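PDB 3SIG: poly(ADP-ribose) glycohydrolase, which hydrolyses poly(ADP-ribose) as a glycohydrolase, cutting the links between its ADP-ribose units, and binds ADP-ribose in a pocket of its macrodomain-type catalytic fold. Local coordinates for residues A[89-94]-A[170-175]; A[123-128]-A[148-153]; A[176-181]-A[225-230]. One frame throughout, in Å; residues are numbered along the deposited sequence.

Interaction 1. Residues A[89-94]-A[170-175]. With AR6 ([(2R,3S,4R,5R)-5-(6-aminopurin-9-yl)-3,4-dihydroxy-oxolan-2-yl]methyl [hydroxy-[[(2R,3S,4R,5S)-3,4,5-trihydroxyoxolan-2-yl]methoxy]phosphoryl] hydrogen phosphate), chain B.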
loop_
_atom_site.group_PDB
_atom_site.type_symbol
_atom_site.label_atom_id
_atom_site.label_comp_id
_atom_site.label_asym_id
_atom_site.label_seq_id
_atom_site.Cartn_x
_atom_site.Cartn_y
_atom_site.Cartn_z
ATOM N N VAL A 89 -6.452 0.747 -10.767
ATOM C CA VAL A 89 -5.329 -0.028 -10.272
ATOM C C VAL A 89 -5.438 -0.125 -8.752
ATOM O O VAL A 89 -5.922 0.818 -8.103
ATOM C CB VAL A 89 -4.021 0.703 -10.660
ATOM C CG1 VAL A 89 -2.776 0.048 -10.070
ATOM C CG2 VAL A 89 -3.908 0.800 -12.176
ATOM N N ALA A 90 -5.014 -1.236 -8.171
ATOM C CA ALA A 90 -4.906 -1.368 -6.701
ATOM C C ALA A 90 -3.457 -1.405 -6.290
ATOM O O ALA A 90 -2.623 -2.054 -6.924
ATOM C CB ALA A 90 -5.618 -2.631 -6.218
ATOM N N CYS A 91 -3.143 -0.725 -5.191
ATOM C CA CYS A 91 -1.811 -0.620 -4.631
ATOM C C CYS A 91 -1.758 -1.064 -3.190
ATOM O O CYS A 91 -2.622 -0.683 -2.399
ATOM C CB CYS A 91 -1.400 0.864 -4.648
ATOM S SG CYS A 91 -1.345 1.674 -6.240
ATOM N N LEU A 92 -0.751 -1.845 -2.848
ATOM C CA LEU A 92 -0.502 -2.225 -1.464
ATOM C C LEU A 92 0.208 -1.098 -0.708
ATOM O O LEU A 92 1.279 -0.655 -1.133
ATOM C CB LEU A 92 0.313 -3.537 -1.438
ATOM C CG LEU A 92 0.764 -4.039 -0.062
ATOM C CD1 LEU A 92 -0.409 -4.319 0.845
ATOM C CD2 LEU A 92 1.618 -5.290 -0.239
ATOM N N ASN A 93 -0.431 -0.650 0.371
ATOM C CA ASN A 93 0.139 0.247 1.359
ATOM C C ASN A 93 0.867 -0.574 2.398
ATOM O O ASN A 93 0.267 -1.465 3.010
ATOM C CB ASN A 93 -1.015 1.035 1.998
ATOM C CG ASN A 93 -0.580 1.877 3.187
ATOM O OD1 ASN A 93 0.586 2.199 3.334
ATOM N ND2 ASN A 93 -1.535 2.219 4.068
ATOM N N PHE A 94 2.171 -0.295 2.564
ATOM C CA PHE A 94 3.012 -1.029 3.504
ATOM C C PHE A 94 2.739 -0.417 4.881
ATOM O O PHE A 94 3.465 0.451 5.414
ATOM C CB PHE A 94 4.492 -0.900 3.147
ATOM C CG PHE A 94 4.851 -1.298 1.724
ATOM C CD1 PHE A 94 4.041 -2.100 0.923
ATOM C CD2 PHE A 94 6.092 -0.925 1.210
ATOM C CE1 PHE A 94 4.432 -2.464 -0.356
ATOM C CE2 PHE A 94 6.484 -1.277 -0.081
ATOM C CZ PHE A 94 5.653 -2.036 -0.866
ATOM N N VAL A 170 -6.736 5.612 -7.446
ATOM C CA VAL A 170 -6.365 4.204 -7.269
ATOM C C VAL A 170 -7.059 3.657 -6.068
ATOM O O VAL A 170 -7.440 4.415 -5.157
ATOM C CB VAL A 170 -4.846 4.049 -7.069
ATOM C CG1 VAL A 170 -4.070 4.756 -8.193
ATOM C CG2 VAL A 170 -4.385 4.624 -5.746
ATOM N N ALA A 171 -7.159 2.345 -5.975
ATOM C CA ALA A 171 -7.576 1.697 -4.736
ATOM C C ALA A 171 -6.338 1.372 -3.927
ATOM O O ALA A 171 -5.283 0.993 -4.470
ATOM C CB ALA A 171 -8.356 0.446 -5.016
ATOM N N PHE A 172 -6.467 1.476 -2.612
ATOM C CA PHE A 172 -5.419 1.024 -1.699
ATOM C C PHE A 172 -5.861 -0.178 -0.899
ATOM O O PHE A 172 -7.050 -0.300 -0.519
ATOM C CB PHE A 172 -4.943 2.134 -0.765
ATOM C CG PHE A 172 -4.117 3.198 -1.452
ATOM C CD1 PHE A 172 -2.801 2.965 -1.807
ATOM C CD2 PHE A 172 -4.674 4.420 -1.797
ATOM C CE1 PHE A 172 -2.053 3.937 -2.458
ATOM C CE2 PHE A 172 -3.915 5.418 -2.428
ATOM C CZ PHE A 172 -2.611 5.161 -2.758
ATOM N N LEU A 173 -4.883 -1.037 -0.627
ATOM C CA LEU A 173 -5.027 -2.191 0.245
ATOM C C LEU A 173 -4.064 -1.968 1.384
ATOM O O LEU A 173 -2.851 -1.934 1.148
ATOM C CB LEU A 173 -4.651 -3.463 -0.516
ATOM C CG LEU A 173 -5.344 -3.647 -1.878
ATOM C CD1 LEU A 173 -4.627 -4.563 -2.816
ATOM C CD2 LEU A 173 -6.714 -4.138 -1.646
ATOM N N THR A 174 -4.605 -1.835 2.603
ATOM C CA THR A 174 -3.809 -1.497 3.776
ATOM C C THR A 174 -3.729 -2.705 4.679
ATOM O O THR A 174 -4.728 -3.114 5.275
ATOM C CB THR A 174 -4.429 -0.256 4.475
ATOM O OG1 THR A 174 -4.165 0.876 3.649
ATOM C CG2 THR A 174 -3.884 0.053 5.838
ATOM N N SER A 175 -2.533 -3.287 4.733
ATOM C CA SER A 175 -2.272 -4.493 5.489
ATOM C C SER A 175 -0.853 -4.388 6.014
ATOM O O SER A 175 0.068 -4.202 5.228
ATOM C CB SER A 175 -2.364 -5.700 4.543
ATOM O OG SER A 175 -1.870 -6.906 5.128
HETATM N N1 AR6 B . 7.730 3.046 -3.338
HETATM C C2 AR6 B . 8.179 1.810 -3.528
HETATM N N3 AR6 B . 9.050 1.142 -2.718
HETATM C C4 AR6 B . 9.430 1.855 -1.632
HETATM C C5 AR6 B . 8.967 3.193 -1.376
HETATM C C6 AR6 B . 8.094 3.728 -2.287
HETATM N N6 AR6 B . 7.626 5.031 -2.109
HETATM N N7 AR6 B . 9.572 3.590 -0.131
HETATM C C8 AR6 B . 10.322 2.608 0.246
HETATM N N9 AR6 B . 10.302 1.532 -0.590
HETATM P PA AR6 B . 8.755 0.534 4.116
HETATM P PB AR6 B . 7.639 -1.623 5.841
HETATM C "C1'" AR6 B . 10.959 0.228 -0.532
HETATM O O1A AR6 B . 9.974 0.546 4.969
HETATM O O1B AR6 B . 6.410 -2.459 5.544
HETATM C C1D AR6 B . 6.045 3.098 7.821
HETATM O O1D AR6 B . 6.431 4.021 8.801
HETATM C "C2'" AR6 B . 12.252 0.224 0.254
HETATM O "O2'" AR6 B . 13.158 -0.675 -0.323
HETATM O O2A AR6 B . 8.007 1.829 3.931
HETATM O O2B AR6 B . 8.945 -2.321 6.014
HETATM C C2D AR6 B . 4.709 2.586 8.191
HETATM O O2D AR6 B . 3.749 3.520 8.547
HETATM C "C3'" AR6 B . 11.809 -0.279 1.579
HETATM O "O3'" AR6 B . 12.814 -0.962 2.256
HETATM O O3A AR6 B . 7.768 -0.606 4.620
HETATM C C3D AR6 B . 4.971 1.383 8.991
HETATM O O3D AR6 B . 5.069 1.861 10.306
HETATM C "C4'" AR6 B . 10.651 -1.185 1.278
HETATM O "O4'" AR6 B . 10.140 -0.763 0.033
HETATM C C4D AR6 B . 6.267 0.902 8.440
HETATM O O4D AR6 B . 6.937 2.002 7.843
HETATM C "C5'" AR6 B . 9.548 -1.226 2.328
HETATM O "O5'" AR6 B . 9.073 0.082 2.602
HETATM C C5D AR6 B . 6.122 -0.238 7.434
HETATM O O5D AR6 B . 7.417 -0.705 7.107
#

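Interaction 2. Residues A[123-128]-A[148-153]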
loop_
_atom_site.group_PDB
_atom_site.type_symbol
_atom_site.label_atom_id
_atom_site.label_comp_id
_atom_site.label_asym_id
_atom_site.label_seq_id
_atom_site.Cartn_x
_atom_site.Cartn_y
_atom_site.Cartn_z
ATOM N N ALA A 123 -7.579 10.311 4.809
ATOM C CA ALA A 123 -8.981 10.541 5.081
ATOM C C ALA A 123 -9.718 9.200 5.172
ATOM O O ALA A 123 -10.641 9.070 5.949
ATOM C CB ALA A 123 -9.611 11.403 4.016
ATOM N N SER A 124 -9.328 8.228 4.342
ATOM C CA SER A 124 -9.897 6.895 4.404
ATOM C C SER A 124 -9.486 6.140 5.666
ATOM O O SER A 124 -10.318 5.637 6.408
ATOM C CB SER A 124 -9.481 6.133 3.134
ATOM O OG SER A 124 -9.831 4.757 3.228
ATOM N N LEU A 125 -8.179 6.044 5.897
ATOM C CA LEU A 125 -7.668 5.241 7.017
ATOM C C LEU A 125 -8.088 5.801 8.369
ATOM O O LEU A 125 -8.397 5.032 9.296
ATOM C CB LEU A 125 -6.169 5.100 6.948
ATOM C CG LEU A 125 -5.619 4.528 5.663
ATOM C CD1 LEU A 125 -4.080 4.377 5.750
ATOM C CD2 LEU A 125 -6.293 3.191 5.366
ATOM N N ARG A 126 -8.143 7.118 8.493
ATOM C CA ARG A 126 -8.466 7.711 9.786
ATOM C C ARG A 126 -9.910 7.407 10.162
ATOM O O ARG A 126 -10.254 7.494 11.349
ATOM C CB ARG A 126 -8.217 9.221 9.790
ATOM C CG ARG A 126 -9.366 9.989 9.158
ATOM C CD ARG A 126 -9.020 10.969 8.121
ATOM N NE ARG A 126 -8.618 12.255 8.637
ATOM C CZ ARG A 126 -9.047 13.438 8.187
ATOM N NH1 ARG A 126 -9.952 13.555 7.220
ATOM N NH2 ARG A 126 -8.561 14.526 8.735
ATOM N N ALA A 127 -10.734 7.024 9.187
ATOM C CA ALA A 127 -12.122 6.669 9.410
ATOM C C ALA A 127 -12.339 5.217 9.844
ATOM O O ALA A 127 -13.490 4.767 10.008
ATOM C CB ALA A 127 -12.924 6.956 8.164
ATOM N N VAL A 128 -11.253 4.467 10.033
ATOM C CA VAL A 128 -11.365 3.094 10.476
ATOM C C VAL A 128 -10.647 2.857 11.802
ATOM O O VAL A 128 -9.698 2.082 11.889
ATOM C CB VAL A 128 -10.846 2.109 9.414
ATOM C CG1 VAL A 128 -11.303 0.697 9.734
ATOM C CG2 VAL A 128 -11.309 2.536 7.991
ATOM N N ILE A 148 -7.709 -2.937 5.355
ATOM C CA ILE A 148 -8.598 -1.854 4.954
ATOM C C ILE A 148 -8.526 -1.699 3.448
ATOM O O ILE A 148 -7.436 -1.558 2.860
ATOM C CB ILE A 148 -8.228 -0.529 5.627
ATOM C CG1 ILE A 148 -8.332 -0.607 7.163
ATOM C CG2 ILE A 148 -9.117 0.590 5.132
ATOM C CD1 ILE A 148 -7.681 0.540 7.903
ATOM N N TYR A 149 -9.703 -1.706 2.837
ATOM C CA TYR A 149 -9.844 -1.500 1.412
ATOM C C TYR A 149 -10.377 -0.086 1.198
ATOM O O TYR A 149 -11.454 0.271 1.710
ATOM C CB TYR A 149 -10.803 -2.529 0.789
ATOM C CG TYR A 149 -11.063 -2.256 -0.687
ATOM C CD1 TYR A 149 -10.080 -2.465 -1.636
ATOM C CD2 TYR A 149 -12.260 -1.754 -1.068
ATOM C CE1 TYR A 149 -10.312 -2.197 -2.986
ATOM C CE2 TYR A 149 -12.511 -1.471 -2.405
ATOM C CZ TYR A 149 -11.512 -1.688 -3.337
ATOM O OH TYR A 149 -11.763 -1.393 -4.675
ATOM N N SER A 150 -9.636 0.688 0.421
ATOM C CA SER A 150 -9.957 2.109 0.145
ATOM C C SER A 150 -10.117 2.321 -1.358
ATOM O O SER A 150 -9.141 2.409 -2.077
ATOM C CB SER A 150 -8.834 3.007 0.672
ATOM O OG SER A 150 -8.552 2.770 2.042
ATOM N N PRO A 151 -11.359 2.407 -1.840
ATOM C CA PRO A 151 -11.593 2.506 -3.293
ATOM C C PRO A 151 -11.469 3.925 -3.798
ATOM O O PRO A 151 -11.871 4.876 -3.112
ATOM C CB PRO A 151 -13.040 2.047 -3.458
ATOM C CG PRO A 151 -13.708 2.463 -2.168
ATOM C CD PRO A 151 -12.615 2.293 -1.085
ATOM N N GLY A 152 -10.933 4.113 -4.994
ATOM C CA GLY A 152 -11.039 5.405 -5.643
ATOM C C GLY A 152 -10.403 6.562 -4.900
ATOM O O GLY A 152 -10.877 7.685 -4.958
ATOM N N VAL A 153 -9.279 6.330 -4.235
ATOM C CA VAL A 153 -8.599 7.383 -3.504
ATOM C C VAL A 153 -7.908 8.292 -4.512
ATOM O O VAL A 153 -7.086 7.846 -5.328
ATOM C CB VAL A 153 -7.550 6.793 -2.545
ATOM C CG1 VAL A 153 -6.794 7.896 -1.858
ATOM C CG2 VAL A 153 -8.237 5.893 -1.526
#

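Interaction 3. Residues A[176-181]-A[225-230]. With AR6 ([(2R,3S,4R,5R)-5-(6-aminopurin-9-yl)-3,4-dihydroxy-oxolan-2-yl]methyl [hydroxy-[[(2R,3S,4R,5S)-3,4,5-trihydroxyoxolan-2-yl]methoxy]phosphoryl] hydrogen phosphate), chain B.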
loop_
_atom_site.group_PDB
_atom_site.type_symbol
_atom_site.label_atom_id
_atom_site.label_comp_id
_atom_site.label_asym_id
_atom_site.label_seq_id
_atom_site.Cartn_x
_atom_site.Cartn_y
_atom_site.Cartn_z
ATOM N N PRO A 176 -0.649 -4.499 7.344
ATOM C CA PRO A 176 0.722 -4.403 7.859
ATOM C C PRO A 176 1.436 -5.731 7.773
ATOM O O PRO A 176 0.914 -6.774 8.164
ATOM C CB PRO A 176 0.498 -4.043 9.333
ATOM C CG PRO A 176 -0.791 -4.732 9.664
ATOM C CD PRO A 176 -1.631 -4.686 8.418
ATOM N N ALA A 177 2.649 -5.710 7.251
ATOM C CA ALA A 177 3.508 -6.889 7.308
ATOM C C ALA A 177 3.861 -7.113 8.778
ATOM O O ALA A 177 3.868 -6.169 9.578
ATOM C CB ALA A 177 4.777 -6.686 6.483
ATOM N N PRO A 178 4.205 -8.352 9.151
ATOM C CA PRO A 178 4.698 -8.565 10.515
ATOM C C PRO A 178 5.936 -7.712 10.758
ATOM O O PRO A 178 6.780 -7.529 9.878
ATOM C CB PRO A 178 5.014 -10.052 10.540
ATOM C CG PRO A 178 5.187 -10.450 9.120
ATOM C CD PRO A 178 4.227 -9.588 8.350
ATOM N N ASN A 179 6.068 -7.195 11.963
ATOM C CA ASN A 179 7.212 -6.398 12.351
ATOM C C ASN A 179 8.336 -7.337 12.796
ATOM O O ASN A 179 8.552 -7.603 13.998
ATOM C CB ASN A 179 6.818 -5.443 13.469
ATOM C CG ASN A 179 7.829 -4.352 13.697
ATOM O OD1 ASN A 179 9.014 -4.511 13.436
ATOM N ND2 ASN A 179 7.345 -3.201 14.129
ATOM N N ARG A 180 9.053 -7.839 11.809
ATOM C CA ARG A 180 10.138 -8.786 12.075
ATOM C C ARG A 180 11.248 -8.167 12.898
ATOM O O ARG A 180 11.930 -8.851 13.671
ATOM C CB ARG A 180 10.678 -9.346 10.759
ATOM C CG ARG A 180 11.650 -10.503 10.995
ATOM C CD ARG A 180 12.184 -11.118 9.738
ATOM N NE ARG A 180 13.170 -12.150 10.073
ATOM C CZ ARG A 180 12.875 -13.424 10.322
ATOM N NH1 ARG A 180 11.624 -13.840 10.262
ATOM N NH2 ARG A 180 13.836 -14.288 10.620
ATOM N N ARG A 181 11.462 -6.874 12.740
ATOM C CA ARG A 181 12.481 -6.185 13.506
ATOM C C ARG A 181 12.173 -6.285 14.996
ATOM O O ARG A 181 13.054 -6.536 15.819
ATOM C CB ARG A 181 12.565 -4.740 13.052
ATOM C CG ARG A 181 13.695 -3.962 13.664
ATOM C CD ARG A 181 13.772 -2.550 13.088
ATOM N NE ARG A 181 13.919 -2.553 11.632
ATOM C CZ ARG A 181 15.084 -2.545 10.983
ATOM N NH1 ARG A 181 16.232 -2.531 11.650
ATOM N NH2 ARG A 181 15.101 -2.549 9.657
ATOM N N PHE A 225 10.017 -2.465 8.853
ATOM C CA PHE A 225 9.663 -3.712 9.557
ATOM C C PHE A 225 10.673 -4.864 9.439
ATOM O O PHE A 225 10.492 -5.898 10.055
ATOM C CB PHE A 225 8.287 -4.183 9.103
ATOM C CG PHE A 225 7.120 -3.384 9.658
ATOM C CD1 PHE A 225 7.296 -2.376 10.601
ATOM C CD2 PHE A 225 5.852 -3.666 9.227
ATOM C CE1 PHE A 225 6.186 -1.670 11.085
ATOM C CE2 PHE A 225 4.751 -2.985 9.715
ATOM C CZ PHE A 225 4.915 -1.991 10.655
ATOM N N GLY A 226 11.748 -4.675 8.700
ATOM C CA GLY A 226 12.893 -5.567 8.803
ATOM C C GLY A 226 12.712 -6.976 8.282
ATOM O O GLY A 226 13.452 -7.872 8.667
ATOM N N ASN A 227 11.747 -7.205 7.402
ATOM C CA ASN A 227 11.631 -8.516 6.777
ATOM C C ASN A 227 12.714 -8.760 5.734
ATOM O O ASN A 227 13.318 -7.835 5.201
ATOM C CB ASN A 227 10.238 -8.720 6.144
ATOM C CG ASN A 227 9.167 -8.982 7.179
ATOM O OD1 ASN A 227 9.007 -10.116 7.615
ATOM N ND2 ASN A 227 8.479 -7.947 7.627
ATOM N N ASP A 228 12.953 -10.040 5.459
ATOM C CA ASP A 228 13.926 -10.466 4.466
ATOM C C ASP A 228 13.337 -10.324 3.056
ATOM O O ASP A 228 12.343 -10.967 2.726
ATOM C CB ASP A 228 14.246 -11.938 4.756
ATOM C CG ASP A 228 15.217 -12.548 3.773
ATOM O OD1 ASP A 228 15.608 -11.898 2.792
ATOM O OD2 ASP A 228 15.570 -13.729 3.988
ATOM N N PRO A 229 13.925 -9.474 2.204
ATOM C CA PRO A 229 13.280 -9.313 0.898
ATOM C C PRO A 229 13.234 -10.577 0.042
ATOM O O PRO A 229 12.316 -10.727 -0.762
ATOM C CB PRO A 229 14.067 -8.189 0.223
ATOM C CG PRO A 229 15.260 -7.987 1.025
ATOM C CD PRO A 229 15.117 -8.626 2.358
ATOM N N ALA A 230 14.199 -11.460 0.181
ATOM C CA ALA A 230 14.098 -12.726 -0.544
ATOM C C ALA A 230 12.872 -13.524 -0.100
ATOM O O ALA A 230 12.182 -14.116 -0.926
ATOM C CB ALA A 230 15.385 -13.565 -0.397
HETATM N N1 AR6 B . 7.730 3.046 -3.338
HETATM C C2 AR6 B . 8.179 1.810 -3.528
HETATM N N3 AR6 B . 9.050 1.142 -2.718
HETATM C C4 AR6 B . 9.430 1.855 -1.632
HETATM C C5 AR6 B . 8.967 3.193 -1.376
HETATM C C6 AR6 B . 8.094 3.728 -2.287
HETATM N N6 AR6 B . 7.626 5.031 -2.109
HETATM N N7 AR6 B . 9.572 3.590 -0.131
HETATM C C8 AR6 B . 10.322 2.608 0.246
HETATM N N9 AR6 B . 10.302 1.532 -0.590
HETATM P PA AR6 B . 8.755 0.534 4.116
HETATM P PB AR6 B . 7.639 -1.623 5.841
HETATM C "C1'" AR6 B . 10.959 0.228 -0.532
HETATM O O1A AR6 B . 9.974 0.546 4.969
HETATM O O1B AR6 B . 6.410 -2.459 5.544
HETATM C C1D AR6 B . 6.045 3.098 7.821
HETATM O O1D AR6 B . 6.431 4.021 8.801
HETATM C "C2'" AR6 B . 12.252 0.224 0.254
HETATM O "O2'" AR6 B . 13.158 -0.675 -0.323
HETATM O O2A AR6 B . 8.007 1.829 3.931
HETATM O O2B AR6 B . 8.945 -2.321 6.014
HETATM C C2D AR6 B . 4.709 2.586 8.191
HETATM O O2D AR6 B . 3.749 3.520 8.547
HETATM C "C3'" AR6 B . 11.809 -0.279 1.579
HETATM O "O3'" AR6 B . 12.814 -0.962 2.256
HETATM O O3A AR6 B . 7.768 -0.606 4.620
HETATM C C3D AR6 B . 4.971 1.383 8.991
HETATM O O3D AR6 B . 5.069 1.861 10.306
HETATM C "C4'" AR6 B . 10.651 -1.185 1.278
HETATM O "O4'" AR6 B . 10.140 -0.763 0.033
HETATM C C4D AR6 B . 6.267 0.902 8.440
HETATM O O4D AR6 B . 6.937 2.002 7.843
HETATM C "C5'" AR6 B . 9.548 -1.226 2.328
HETATM O "O5'" AR6 B . 9.073 0.082 2.602
HETATM C C5D AR6 B . 6.122 -0.238 7.434
HETATM O O5D AR6 B . 7.417 -0.705 7.107
#

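Interaction 1. Residues A[89-94]-A[170-175]
Strand 90-94 and the 170-175 part of strand 163-175 run parallel, pairing Ala90 with Ala171 through Asn93 with Thr174; their axes approach to 4.6 Å at 32°. Backbone bonds alternate from Ala171 N to Val89 O (2.9 Å) through to Asn93 N with Leu173 O. Side chains leave the sheet on both faces. On the face of Cys91 and Asn93, Cys91 sets its CB 3.8 Å from CD1 of Phe172, and its SG lies 5.2 Å from the centroid of the Phe172 ring, oblique to it. Farther along, Asn93 and Thr174 lie side by side and point the same way. With CG anti to the backbone N (chi1 172°), Asn93 gives an N-H of ND2 to Thr174 OG1 at 3.0 Å, almost in the plane of its own amide. ND2 is also bonded to Glu112 OE2, and Glu112 OE1 binds ADP-ribose, which places Asn93 in the second shell of the ligand, with Thr174 behind it. On the reverse face, Ala90 CB touches Leu173 CD1 at 4.0 Å, and Leu92 CD1 lies 3.4 Å from Leu173 O. The Phe94 ring turns an edge to ADP-ribose, CD2 to O5' 3.4 Å. Helix 189-209 packs on Leu173 and Ser175 here, whereas helix 74-84 meets Cys91 on the other face. Strands 214-217 and 147-157 flank the pair within the central mixed sheet, as expected of a macrodomain core.

Interaction 2. Residues A[123-128]-A[148-153]
Ser124 and Ser150 meet hydroxyl to hydroxyl, OG to OG at 2.6 Å, in a short hydrogen bond for which either serine could be the donor. Ser124 puts OG anti to its backbone N (chi1 171°), reaching from helix 121-125 to the strand. Beside this polar link lies an apolar patch centred on Ile148. Its CG2 touches Leu125 CD2 at 3.8 Å, the two side chains crossing obliquely, and the same Leu125 methyl lies 3.9 Å from Ile148 CD1. Val128 and Ile148 reach toward each other tip to tip, Val128 CB coming within 3.8 Å of Ile148 CD1. Replacing Ile148 by an alanine would probably open a gap between Leu125 CD2 and the Val128 side chain, leaving both without the strand-side methyls they now pack on.

The next shell holds these groups in place. A type I turn from Leu125 to Val128, closed by Val128 N bonding to Leu125 O at 3.0 Å, brings Val128 back toward the strand. Phe131 and Tyr132 of helix 129-138 pack on Ile148, and Thr41 touches both Ile148 and Val128. On the strand side, backbone bonds from Ile148 to Thr174 and from Ser150 to Phe172 place the two residues in the sheet beside strand 163-175.

Ser124 OG bonds to Thr41 OG1 as well, and so links the hydroxyls of Ser150 and Thr41, both serines being buried. Ser124 OG thus has two hydroxyl partners away from solvent, and segment 123-128 is tied to the strand by directional bonding as well as by hydrocarbon packing.

Interaction 3. Residues A[176-181]-A[225-230]
Phe225 lies with its ring between Asn179 and the bound ADP-ribose. The Asn179 side chain crosses it at about a right angle and stacks its amide over the CD1-CE1 rim on one side, the two planes 28° apart, with ND2 3.6 Å from Phe225 CE1. Over the opposite face, near the ring centre, sits C5D of the ligand, 3.6 Å above the plane. The stacking amide is itself held at both ends: ND2 bonds to Tyr143 OH, while OD1 caps helix 180-183 by accepting from Ala182 N. Ala177 O approaches the ring obliquely, 3.2 Å from Phe225 CD2.

Asn227 crosses Pro178 at about a right angle and sends ND2 to Pro178 O, a 2.9 Å bond close to its amide plane; ND2 also bonds to Gly221 O. Arg180 passes the other end of this amide obliquely, its CB 3.6 Å from Asn227 OD1. Arg181 N donates to Phe225 O at 3.0 Å from above the carbonyl plane, while the Arg181 guanidinium binds Val224 O through NE and Gly223 O through NH2.

Phe225 N completes the grip with a nearly straight bond (171°) to phosphate oxygen O2B of ADP-ribose, at 3.0 Å. Backbone N-H groups of Gly223 and Val224 bind the ligand too, consistent with the diphosphate-binding loop of a macrodomain, here with an aromatic ring lying against the terminal ribose.

Overall arrangement
Interactions 1 and 2 are neighbours in the sheet, their centres 10 Å apart: strands 163-175 and 147-157 pair side by side, with Thr174 N close to Ile148 O, and Leu125 CD2 packs on Thr174 OG1. Both segments of interaction 2 fall in the sequence between those of interaction 1. Interaction 3 comes after both, about 18 Å from the centre of interaction 1, its first segment following directly on 170-175. Interactions 2 and 3 lie on opposite sides of the chain's centre, 23 Å between centres. Interactions 1 and 3 both touch ADP-ribose, so the sheet core leads directly into the ligand pocket, while interaction 2 joins a helix to strand 147-157, with the side chain of Leu125 about 8 Å from ADP-ribose.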